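Long-range contacts in immunoreactive 84kD antigen PG93 (Porphyromonas gingivalis, PDB 5M11), which acts as an essential cell-surface component of the type IX secretion system and carries bound zinc and calcium ions: residues 480-485 against 495-500; 515-520 against 566-571; 194-199 against 208-213. All blocks are in the same frame, centred on the assembly; numbering follows the deposited sequence.

Contact 1. Residues 480-485 against 495-500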
# COMPACT_ATOMS: atom_id res chain seq x y z
N ASP A 480 0.21 -11.40 -32.73
CA ASP A 480 -1.04 -11.84 -32.09
C ASP A 480 -1.32 -10.98 -30.86
O ASP A 480 -0.38 -10.61 -30.14
CB ASP A 480 -0.96 -13.32 -31.69
CG ASP A 480 -1.03 -14.32 -32.83
OD1 ASP A 480 -0.69 -13.94 -33.97
OD2 ASP A 480 -1.39 -15.49 -32.56
N LYS A 481 -2.59 -10.64 -30.63
CA LYS A 481 -2.96 -9.81 -29.49
C LYS A 481 -3.90 -10.59 -28.62
O LYS A 481 -4.92 -11.08 -29.10
CB LYS A 481 -3.58 -8.47 -29.95
CG LYS A 481 -2.58 -7.58 -30.68
CD LYS A 481 -3.23 -6.73 -31.75
CE LYS A 481 -2.21 -5.94 -32.54
NZ LYS A 481 -1.66 -6.71 -33.68
N TRP A 482 -3.53 -10.76 -27.34
CA TRP A 482 -4.34 -11.47 -26.34
C TRP A 482 -4.95 -10.47 -25.42
O TRP A 482 -4.24 -9.61 -24.88
CB TRP A 482 -3.51 -12.50 -25.53
CG TRP A 482 -2.93 -13.65 -26.33
CD1 TRP A 482 -2.25 -13.56 -27.51
CD2 TRP A 482 -2.89 -15.03 -25.94
NE1 TRP A 482 -1.87 -14.82 -27.92
CE2 TRP A 482 -2.21 -15.73 -26.97
CE3 TRP A 482 -3.38 -15.76 -24.84
CZ2 TRP A 482 -2.02 -17.11 -26.93
CZ3 TRP A 482 -3.18 -17.12 -24.81
CH2 TRP A 482 -2.52 -17.79 -25.85
N VAL A 483 -6.28 -10.51 -25.28
CA VAL A 483 -7.00 -9.61 -24.37
C VAL A 483 -7.92 -10.46 -23.49
O VAL A 483 -8.72 -11.21 -24.05
CB VAL A 483 -7.80 -8.45 -25.07
CG1 VAL A 483 -8.02 -7.30 -24.10
CG2 VAL A 483 -7.11 -7.93 -26.32
N ASN A 484 -7.81 -10.36 -22.15
CA ASN A 484 -8.68 -11.07 -21.20
C ASN A 484 -10.04 -10.35 -21.06
O ASN A 484 -10.10 -9.14 -21.28
CB ASN A 484 -8.02 -11.28 -19.81
CG ASN A 484 -7.46 -10.07 -19.09
OD1 ASN A 484 -6.48 -9.45 -19.50
ND2 ASN A 484 -7.95 -9.84 -17.89
N ILE A 485 -11.12 -11.09 -20.73
CA ILE A 485 -12.47 -10.50 -20.56
C ILE A 485 -12.77 -10.38 -19.07
O ILE A 485 -12.88 -11.39 -18.38
CB ILE A 485 -13.63 -11.27 -21.30
CG1 ILE A 485 -13.18 -11.89 -22.67
CG2 ILE A 485 -14.90 -10.40 -21.45
CD1 ILE A 485 -12.87 -11.00 -23.81
N LYS A 495 -16.86 -14.90 -19.87
CA LYS A 495 -15.58 -14.19 -19.72
C LYS A 495 -14.47 -15.17 -20.09
O LYS A 495 -14.30 -16.20 -19.41
CB LYS A 495 -15.41 -13.65 -18.28
CG LYS A 495 -16.49 -12.67 -17.82
CD LYS A 495 -16.52 -12.51 -16.29
CE LYS A 495 -17.78 -11.82 -15.82
NZ LYS A 495 -17.90 -11.83 -14.33
N GLY A 496 -13.81 -14.90 -21.21
CA GLY A 496 -12.71 -15.74 -21.68
C GLY A 496 -11.47 -14.94 -21.96
O GLY A 496 -11.03 -14.13 -21.14
N VAL A 497 -10.89 -15.17 -23.15
CA VAL A 497 -9.73 -14.48 -23.72
C VAL A 497 -9.98 -14.36 -25.22
O VAL A 497 -10.49 -15.30 -25.84
CB VAL A 497 -8.38 -15.23 -23.43
CG1 VAL A 497 -7.21 -14.61 -24.19
CG2 VAL A 497 -8.08 -15.32 -21.95
N LEU A 498 -9.60 -13.23 -25.81
CA LEU A 498 -9.67 -13.04 -27.25
C LEU A 498 -8.25 -12.87 -27.82
O LEU A 498 -7.50 -11.97 -27.40
CB LEU A 498 -10.59 -11.85 -27.62
CG LEU A 498 -10.42 -11.27 -29.02
CD1 LEU A 498 -11.18 -12.07 -30.07
CD2 LEU A 498 -10.85 -9.84 -29.04
N ILE A 499 -7.88 -13.75 -28.75
CA ILE A 499 -6.61 -13.70 -29.47
C ILE A 499 -6.97 -13.22 -30.87
O ILE A 499 -7.92 -13.75 -31.44
CB ILE A 499 -5.85 -15.06 -29.47
CG1 ILE A 499 -5.72 -15.67 -28.07
CG2 ILE A 499 -4.48 -14.98 -30.18
CD1 ILE A 499 -6.65 -16.82 -27.84
N PHE A 500 -6.27 -12.20 -31.39
CA PHE A 500 -6.56 -11.71 -32.74
C PHE A 500 -5.34 -11.08 -33.41
O PHE A 500 -4.46 -10.55 -32.72
CB PHE A 500 -7.73 -10.73 -32.75
CG PHE A 500 -7.47 -9.44 -32.03
CD1 PHE A 500 -7.10 -8.30 -32.74
CD2 PHE A 500 -7.63 -9.35 -30.65
CE1 PHE A 500 -6.86 -7.10 -32.07
CE2 PHE A 500 -7.38 -8.15 -29.99
CZ PHE A 500 -7.00 -7.03 -30.71

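Contact 2. Residues 515-520 against 566-571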
# COMPACT_ATOMS: atom_id res chain seq x y z
N LEU A 515 -9.46 -15.73 -32.64
CA LEU A 515 -10.04 -16.85 -31.94
C LEU A 515 -10.48 -16.41 -30.58
O LEU A 515 -9.65 -16.05 -29.74
CB LEU A 515 -9.08 -18.06 -31.84
CG LEU A 515 -9.66 -19.34 -31.19
CD1 LEU A 515 -10.61 -20.06 -32.15
CD2 LEU A 515 -8.57 -20.24 -30.70
N TYR A 516 -11.79 -16.45 -30.37
CA TYR A 516 -12.37 -16.16 -29.07
C TYR A 516 -12.49 -17.52 -28.27
O TYR A 516 -13.20 -18.45 -28.70
CB TYR A 516 -13.72 -15.42 -29.21
CG TYR A 516 -14.45 -15.22 -27.90
CD1 TYR A 516 -13.79 -14.69 -26.78
CD2 TYR A 516 -15.80 -15.53 -27.78
CE1 TYR A 516 -14.46 -14.52 -25.57
CE2 TYR A 516 -16.48 -15.34 -26.58
CZ TYR A 516 -15.80 -14.84 -25.48
OH TYR A 516 -16.46 -14.66 -24.29
N VAL A 517 -11.72 -17.61 -27.16
CA VAL A 517 -11.67 -18.79 -26.30
C VAL A 517 -12.33 -18.41 -24.93
O VAL A 517 -11.66 -17.94 -24.00
CB VAL A 517 -10.25 -19.45 -26.20
CG1 VAL A 517 -9.17 -18.44 -25.90
CG2 VAL A 517 -10.21 -20.62 -25.23
N GLU A 518 -13.67 -18.60 -24.88
CA GLU A 518 -14.56 -18.38 -23.74
C GLU A 518 -14.11 -19.23 -22.55
O GLU A 518 -14.18 -18.76 -21.41
CB GLU A 518 -16.01 -18.72 -24.14
CG GLU A 518 -17.06 -18.31 -23.13
CD GLU A 518 -18.31 -19.18 -23.06
OE1 GLU A 518 -19.03 -19.09 -22.05
OE2 GLU A 518 -18.56 -19.95 -24.02
N GLN A 519 -13.63 -20.46 -22.82
CA GLN A 519 -13.09 -21.39 -21.82
C GLN A 519 -12.00 -22.27 -22.44
O GLN A 519 -12.17 -22.82 -23.54
CB GLN A 519 -14.21 -22.26 -21.19
CG GLN A 519 -13.77 -23.11 -19.98
CD GLN A 519 -13.54 -22.35 -18.68
OE1 GLN A 519 -12.80 -22.81 -17.81
NE2 GLN A 519 -14.18 -21.20 -18.50
N PHE A 520 -10.88 -22.39 -21.71
CA PHE A 520 -9.71 -23.20 -22.07
C PHE A 520 -9.91 -24.66 -21.66
O PHE A 520 -10.76 -24.95 -20.81
CB PHE A 520 -8.42 -22.63 -21.41
CG PHE A 520 -7.81 -21.44 -22.11
CD1 PHE A 520 -6.83 -21.62 -23.08
CD2 PHE A 520 -8.19 -20.15 -21.79
CE1 PHE A 520 -6.25 -20.52 -23.72
CE2 PHE A 520 -7.62 -19.05 -22.43
CZ PHE A 520 -6.64 -19.24 -23.38
N SER A 566 -7.20 -26.83 -33.35
CA SER A 566 -7.81 -27.30 -32.09
C SER A 566 -7.94 -26.16 -31.04
O SER A 566 -7.34 -25.10 -31.22
CB SER A 566 -6.99 -28.46 -31.51
OG SER A 566 -7.66 -29.06 -30.41
N THR A 567 -8.75 -26.36 -29.96
CA THR A 567 -8.92 -25.35 -28.90
C THR A 567 -7.64 -25.37 -28.06
O THR A 567 -7.22 -26.45 -27.66
CB THR A 567 -10.20 -25.59 -28.05
OG1 THR A 567 -11.34 -25.70 -28.91
CG2 THR A 567 -10.44 -24.49 -26.99
N PRO A 568 -6.99 -24.20 -27.80
CA PRO A 568 -5.72 -24.22 -27.06
C PRO A 568 -5.76 -24.99 -25.75
O PRO A 568 -6.72 -24.90 -24.99
CB PRO A 568 -5.41 -22.73 -26.81
CG PRO A 568 -6.65 -21.98 -27.22
CD PRO A 568 -7.33 -22.84 -28.24
N ILE A 569 -4.69 -25.77 -25.52
CA ILE A 569 -4.49 -26.58 -24.33
C ILE A 569 -3.70 -25.75 -23.30
O ILE A 569 -2.62 -25.22 -23.59
CB ILE A 569 -3.80 -27.94 -24.65
CG1 ILE A 569 -4.62 -28.75 -25.68
CG2 ILE A 569 -3.54 -28.75 -23.37
CD1 ILE A 569 -3.81 -29.60 -26.65
N ALA A 570 -4.29 -25.65 -22.08
CA ALA A 570 -3.78 -25.01 -20.87
C ALA A 570 -3.27 -26.08 -19.94
O ALA A 570 -3.94 -27.10 -19.75
CB ALA A 570 -4.88 -24.21 -20.19
N VAL A 571 -2.08 -25.87 -19.38
CA VAL A 571 -1.44 -26.81 -18.46
C VAL A 571 -1.51 -26.24 -17.04
O VAL A 571 -0.94 -25.16 -16.78
CB VAL A 571 0.03 -27.14 -18.86
CG1 VAL A 571 0.68 -28.07 -17.84
CG2 VAL A 571 0.12 -27.71 -20.27

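Contact 3. Residues 194-199 against 208-213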
# COMPACT_ATOMS: atom_id res chain seq x y z
N GLY A 194 -26.42 14.80 24.80
CA GLY A 194 -26.53 13.92 23.64
C GLY A 194 -25.97 14.52 22.35
O GLY A 194 -25.72 13.79 21.38
N SER A 195 -25.75 15.85 22.35
CA SER A 195 -25.20 16.60 21.22
C SER A 195 -23.70 16.86 21.38
O SER A 195 -23.09 17.38 20.44
CB SER A 195 -25.93 17.93 21.06
OG SER A 195 -27.32 17.73 20.87
N VAL A 196 -23.10 16.50 22.55
CA VAL A 196 -21.68 16.76 22.82
C VAL A 196 -20.84 15.80 21.99
O VAL A 196 -21.00 14.59 22.12
CB VAL A 196 -21.30 16.70 24.33
CG1 VAL A 196 -19.81 16.96 24.53
CG2 VAL A 196 -22.13 17.67 25.17
N THR A 197 -19.97 16.36 21.12
CA THR A 197 -19.08 15.63 20.23
C THR A 197 -17.67 15.54 20.80
O THR A 197 -16.87 14.68 20.39
CB THR A 197 -19.01 16.27 18.85
OG1 THR A 197 -18.40 17.54 18.98
CG2 THR A 197 -20.35 16.38 18.19
N GLY A 198 -17.36 16.44 21.73
CA GLY A 198 -16.06 16.46 22.37
C GLY A 198 -16.01 17.24 23.66
O GLY A 198 -16.81 18.13 23.87
N LEU A 199 -15.04 16.92 24.51
CA LEU A 199 -14.81 17.64 25.76
C LEU A 199 -13.31 17.64 26.11
O LEU A 199 -12.58 16.73 25.72
CB LEU A 199 -15.68 17.14 26.95
CG LEU A 199 -15.74 15.67 27.28
CD1 LEU A 199 -14.60 15.26 28.10
CD2 LEU A 199 -16.98 15.35 28.07
N PHE A 208 -17.22 21.86 26.64
CA PHE A 208 -18.08 20.93 25.92
C PHE A 208 -18.50 21.48 24.58
O PHE A 208 -19.23 22.46 24.50
CB PHE A 208 -19.34 20.60 26.72
CG PHE A 208 -19.14 20.15 28.15
CD1 PHE A 208 -19.03 18.80 28.45
CD2 PHE A 208 -19.17 21.06 29.19
CE1 PHE A 208 -18.93 18.37 29.78
CE2 PHE A 208 -19.07 20.63 30.52
CZ PHE A 208 -18.95 19.29 30.80
N LEU A 209 -18.06 20.80 23.53
CA LEU A 209 -18.37 21.13 22.16
C LEU A 209 -19.56 20.32 21.71
O LEU A 209 -19.55 19.09 21.84
CB LEU A 209 -17.18 20.88 21.21
CG LEU A 209 -17.45 20.99 19.72
CD1 LEU A 209 -17.87 22.41 19.31
CD2 LEU A 209 -16.23 20.54 18.96
N LEU A 210 -20.55 21.03 21.14
CA LEU A 210 -21.78 20.47 20.63
C LEU A 210 -21.70 20.35 19.14
O LEU A 210 -21.01 21.14 18.49
CB LEU A 210 -22.95 21.39 21.04
CG LEU A 210 -23.61 21.21 22.41
CD1 LEU A 210 -22.62 21.08 23.52
CD2 LEU A 210 -24.48 22.38 22.71
N ALA A 211 -22.43 19.37 18.58
CA ALA A 211 -22.54 19.11 17.14
C ALA A 211 -22.94 20.36 16.38
O ALA A 211 -22.40 20.58 15.29
CB ALA A 211 -23.53 18.00 16.89
N ASP A 212 -23.85 21.21 16.95
CA ASP A 212 -24.34 22.44 16.29
C ASP A 212 -23.33 23.62 16.35
O ASP A 212 -23.68 24.73 15.96
CB ASP A 212 -25.69 22.88 16.88
CG ASP A 212 -25.65 23.25 18.34
OD1 ASP A 212 -24.88 24.15 18.71
OD2 ASP A 212 -26.40 22.63 19.13
N GLY A 213 -22.12 23.39 16.85
CA GLY A 213 -21.10 24.43 16.91
C GLY A 213 -20.93 25.14 18.23
O GLY A 213 -19.84 25.65 18.51

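Contact 1. Residues 480-485 against 495-500
Strands 481-485 and 497-500 run antiparallel, their axes 4.6 Å apart at an angle of 163°, with Lys-481/Phe-500 and Val-483/Leu-498 as hydrogen-bonded pairs and Trp-482/Ile-499 and Asn-484/Val-497 as the non-hydrogen-bonded pairs. Each hydrogen-bonded pair makes two backbone bonds within the carbonyl planes; the straightest runs from Leu-498 N to Val-483 O (2.8 Å, 173°). Beyond them, the bond from Ile-485 N to Gly-496 O (3.1 Å) comes in above the carbonyl plane.

On the face carrying Trp-482 and Ile-499, the two side chains lie alongside and point the same way. Ile-499 CG1 sits over the indole, 3.6 Å from the centroid of the Trp-482 five-membered ring, a CH-pi contact, while its CG2 branch reaches Trp-482 NE1 at 3.5 Å. Val-497 CG1 approaches Trp-482 CE3 obliquely.

On the opposite face, Phe-500 CG stands between its own backbone N and carbonyl carbon (chi1 66°), which leans the ring over Lys-481. Lys-481 CB makes a CH-pi contact over one ring face, and Lys-481 CD still touches Phe-500 CE1 (3.7 Å) before NZ leads away to a salt bridge with Asp-502, a calcium ligand. Val-483 CG2 touches the edge at Phe-500 CE2 (3.7 Å).

These are the two middle strands of a four-stranded sheet of the kind that forms a propeller blade, flanked by strands 469-475 and 513-517.

Contact 2. Residues 515-520 against 566-571
Phe-520 crosses the pyrrolidine of Pro-568 at about a right angle, its CE1 corner meeting Pro-568 CG at 3.8 Å. The neighbouring Phe-520 CD1 lies 3.8 Å from Pro-568 O, which stands at the ring edge, near its plane. One face of the same ring is filled from within its own segment, where Val-517 CG2 lies over the centre, 3.9 Å above the ring plane of Phe-520. A valine methyl thus covers one face, the proline ring touches the CE1 corner and the proline carbonyl oxygen takes the edge, while Ala-570 CB packs against the root of the side chain, 4.1 Å from Phe-520 CB.

The proline is also reached from another direction. Leu-515, with CG anti to the backbone N (chi1 -176°), extends tip to tip toward it, bringing Leu-515 CD2 to 3.8 Å from Pro-568 CD. Val-517 CG2 makes looser contacts, at 4.3 Å from both Pro-568 CG and Thr-567 CG2. No hydrogen bond joins the two segments, and the contact between them is mainly apolar packing; Val-555 adds to it beside both Phe-520 and Pro-568. Just past Phe-520, Val-521 is joined to Ala-570 by a backbone hydrogen bond.

Strand 513-517 is the last of one four-stranded antiparallel sheet, whereas residues 566-569 lead into strand 570-575 of the sheet that follows it in the chain. Such apolar packing between successive sheets is consistent with the packing of neighbouring blades in a beta-propeller.

Contact 3. Residues 194-199 against 208-213
A classic beta bulge interrupts the hairpin of strands 196-202 and 205-210, the first two strands of a four-stranded sheet that fits a blade of the beta-propeller in the N-terminal half of the chain. Thr-197 and Gly-198 both face Leu-209, shifting the register by one residue between the Val-196/Leu-210 and Gly-198/Leu-209 pairs. The extra residue is fitted in by the helix-like backbone of Thr-197, whose psi is -20°.

Leu-209 O is the focus of the bulge. Thr-197 N donates to it in the carbonyl plane at 2.9 Å; Gly-198 N adds a weak bond to the same oxygen. Farther along, Leu-209 N returns a bond to Gly-198 O (3.0 Å), and at the other end Ala-211 N donates to Ser-195 O (2.8 Å), so regular pairing resumes around the irregularity. There the second segment leaves the strand through a type I turn from Leu-210 to Gly-213.

On the face bearing Leu-199 and Phe-208 the two side chains run side by side, Leu-199 CD2 lying 4.0 Å from Phe-208 CE1, with Val-196 CG1 near the plane at the ring edge. Leu-164 and Leu-169, from strands 160-165 and 168-173 of the preceding sheet, continue this apolar layer. Val-196 CG2 crosses obliquely to Leu-210 CD1 (3.8 Å).

Thr-197 places OG1 between its backbone N and carbonyl carbon (chi1 66°), from where the hydroxyl gives Leu-209 O a third bond, weak at 3.5 Å from Thr-197 OG1.

From the N terminus, contact 3 comes first, closing a short hairpin in one propeller. Contact 1 follows much later on the opposite side of the chain's centre, about 58 Å from contact 3 between centres, and closes the hairpin of strands 481-485 and 497-501. Contact 2 opens only after contact 1 has closed, so the three stand in series, with none nested or crossing. Contacts 1 and 2 nevertheless meet: strand 513-517 continues the sheet beside strand 497-501, and Val-517 N probably bonds to Val-497 O. Contacts 1 and 3 thus build individual sheets, whereas contact 2, spanning 45 intervening residues, ties one sheet to the next.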